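Local coordinates for protein histidine kinase (Methanosarcina mazei, PDB 3LI8) that probably senses extracellular signals through its Cache domain and passes them to a kinase module that transfers phosphate from ATP to a protein histidine, at residues V151-P156 against V169-E174. Sequence-based numbering, arbitrary orientation.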
loop_
_atom_site.group_PDB
_atom_site.type_symbol
_atom_site.label_atom_id
_atom_site.label_comp_id
_atom_site.label_asym_id
_atom_site.label_seq_id
_atom_site.Cartn_x
_atom_site.Cartn_y
_atom_site.Cartn_z
ATOM N N VAL A 151 2.645 2.992 1.170
ATOM C CA VAL A 151 2.538 1.534 1.471
ATOM C C VAL A 151 3.749 0.915 0.740
ATOM O O VAL A 151 4.334 1.574 -0.170
ATOM C CB VAL A 151 1.275 0.874 0.889
ATOM C CG1 VAL A 151 0.028 1.228 1.731
ATOM C CG2 VAL A 151 1.095 1.278 -0.597
ATOM N N SER A 152 4.059 -0.324 1.081
ATOM C CA SER A 152 5.216 -1.079 0.505
ATOM C C SER A 152 4.669 -2.390 -0.050
ATOM O O SER A 152 3.908 -3.078 0.643
ATOM C CB SER A 152 6.253 -1.395 1.612
ATOM O OG SER A 152 6.726 -0.169 2.218
ATOM N N TYR A 153 5.063 -2.677 -1.276
ATOM C CA TYR A 153 4.747 -3.946 -1.962
ATOM C C TYR A 153 6.039 -4.730 -1.893
ATOM O O TYR A 153 7.084 -4.213 -2.283
ATOM C CB TYR A 153 4.483 -3.676 -3.419
ATOM C CG TYR A 153 3.136 -2.978 -3.685
ATOM C CD1 TYR A 153 1.982 -3.718 -4.027
ATOM C CD2 TYR A 153 3.017 -1.583 -3.574
ATOM C CE1 TYR A 153 0.774 -3.056 -4.253
ATOM C CE2 TYR A 153 1.778 -0.933 -3.755
ATOM C CZ TYR A 153 0.692 -1.697 -4.095
ATOM O OH TYR A 153 -0.470 -1.021 -4.339
ATOM N N ASP A 154 6.008 -5.973 -1.417
ATOM C CA ASP A 154 7.286 -6.730 -1.294
ATOM C C ASP A 154 7.038 -8.153 -1.750
ATOM O O ASP A 154 6.057 -8.759 -1.324
ATOM C CB ASP A 154 7.768 -6.752 0.175
ATOM C CG ASP A 154 7.991 -5.362 0.696
ATOM O OD1 ASP A 154 9.054 -4.799 0.366
ATOM O OD2 ASP A 154 7.050 -4.777 1.294
ATOM N N SER A 155 7.942 -8.650 -2.571
ATOM C CA SER A 155 7.841 -10.049 -3.087
ATOM C C SER A 155 9.048 -10.851 -2.686
ATOM O O SER A 155 10.172 -10.355 -2.717
ATOM C CB SER A 155 7.825 -9.991 -4.644
ATOM O OG SER A 155 6.575 -9.412 -5.037
ATOM N N PRO A 156 8.835 -12.114 -2.252
ATOM C CA PRO A 156 9.931 -12.965 -1.857
ATOM C C PRO A 156 10.750 -13.410 -3.084
ATOM O O PRO A 156 10.170 -13.711 -4.147
ATOM C CB PRO A 156 9.207 -14.162 -1.151
ATOM C CG PRO A 156 7.875 -14.250 -1.820
ATOM C CD PRO A 156 7.522 -12.756 -2.092
ATOM N N VAL A 169 8.903 -2.278 -3.646
ATOM C CA VAL A 169 8.755 -0.855 -3.952
ATOM C C VAL A 169 7.901 -0.157 -2.930
ATOM O O VAL A 169 6.972 -0.738 -2.368
ATOM C CB VAL A 169 8.141 -0.689 -5.357
ATOM C CG1 VAL A 169 9.019 -1.453 -6.407
ATOM C CG2 VAL A 169 6.698 -1.247 -5.391
ATOM N N ASP A 170 8.234 1.115 -2.701
ATOM C CA ASP A 170 7.505 1.960 -1.757
ATOM C C ASP A 170 6.757 2.976 -2.590
ATOM O O ASP A 170 7.278 3.544 -3.530
ATOM C CB ASP A 170 8.547 2.603 -0.838
ATOM C CG ASP A 170 9.083 1.652 0.225
ATOM O OD1 ASP A 170 8.527 0.572 0.436
ATOM O OD2 ASP A 170 10.076 2.019 0.922
ATOM N N VAL A 171 5.473 3.137 -2.264
ATOM C CA VAL A 171 4.506 3.876 -3.071
ATOM C C VAL A 171 3.892 5.011 -2.239
ATOM O O VAL A 171 3.129 4.721 -1.329
ATOM C CB VAL A 171 3.417 2.937 -3.560
ATOM C CG1 VAL A 171 2.350 3.657 -4.468
ATOM C CG2 VAL A 171 4.113 1.777 -4.324
ATOM N N PRO A 172 4.214 6.276 -2.573
ATOM C CA PRO A 172 3.514 7.365 -1.831
ATOM C C PRO A 172 2.019 7.360 -2.126
ATOM O O PRO A 172 1.555 7.062 -3.271
ATOM C CB PRO A 172 4.081 8.664 -2.440
ATOM C CG PRO A 172 5.342 8.319 -3.065
ATOM C CD PRO A 172 5.266 6.800 -3.473
ATOM N N LEU A 173 1.272 7.795 -1.122
ATOM C CA LEU A 173 -0.179 7.727 -1.231
ATOM C C LEU A 173 -0.834 9.080 -1.234
ATOM O O LEU A 173 -2.070 9.129 -1.173
ATOM C CB LEU A 173 -0.754 6.982 -0.036
ATOM C CG LEU A 173 -0.399 5.489 0.035
ATOM C CD1 LEU A 173 -0.689 4.873 1.432
ATOM C CD2 LEU A 173 -1.035 4.811 -1.139
ATOM N N GLU A 174 -0.062 10.173 -1.339
ATOM C CA GLU A 174 -0.698 11.500 -1.382
ATOM C C GLU A 174 -1.721 11.601 -2.528
ATOM O O GLU A 174 -2.835 12.157 -2.376
ATOM C CB GLU A 174 0.403 12.542 -1.570
ATOM C CG GLU A 174 -0.149 13.956 -1.671
ATOM C CD GLU A 174 0.931 14.986 -1.771
ATOM O OE1 GLU A 174 2.113 14.602 -1.751
ATOM O OE2 GLU A 174 0.584 16.174 -1.884
#
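Both polar side chains of the Ser152-Asp170 pair stand beside their backbone N and anti to the carbonyl carbon (chi1 -59° for Ser152, -77° for Asp170), which brings hydroxyl and carboxylate together on one hairpin face. Ser152 OG donates to Asp170 OD1 over 2.6 Å, meeting it 47° out of the carboxylate plane. Their CA atoms are 4.4 Å apart, as fits a non-hydrogen-bonded antiparallel pair. Hydrogen-bonded pairs flank it: Val171 N reaches Val151 O at 2.9 Å, and Tyr153 N reaches Val169 O at 2.9 Å, each with a reciprocal bond.

The other face is apolar. Val171 CG2, anti to its carbonyl carbon, lies near the plane of the Tyr153 ring and touches its edge, 3.6 Å from CD2, while Val169 CG2 packs on Tyr153 CB at 3.8 Å. Past the strand end, Leu173 CD1 meets Val151 CG1 at 3.7 Å, crossing at about a right angle. Helix 13-48 lies over this face, where Met33 touches Tyr153 and Asn36 touches Val171.

Tyr76 OH hydrogen-bonds to Asp170 OD1 and Tyr106 OH to Asp170 OD2, and Tyr143 bonds Ser152 OG. An alanine in place of Asp170 would probably leave Ser152 OG without its acceptor across the hairpin and deprive Tyr76 and Tyr106 of a shared partner. The hairpin of this Cache domain sets a greasy, helix-covered face against a polar one, where hydroxyls gripping the buried carboxylate would probably stabilise negative charge; a sulfate about 3 Å from the Asp170 side chain, probably from the crystallisation liquor, is likely to favour protonation.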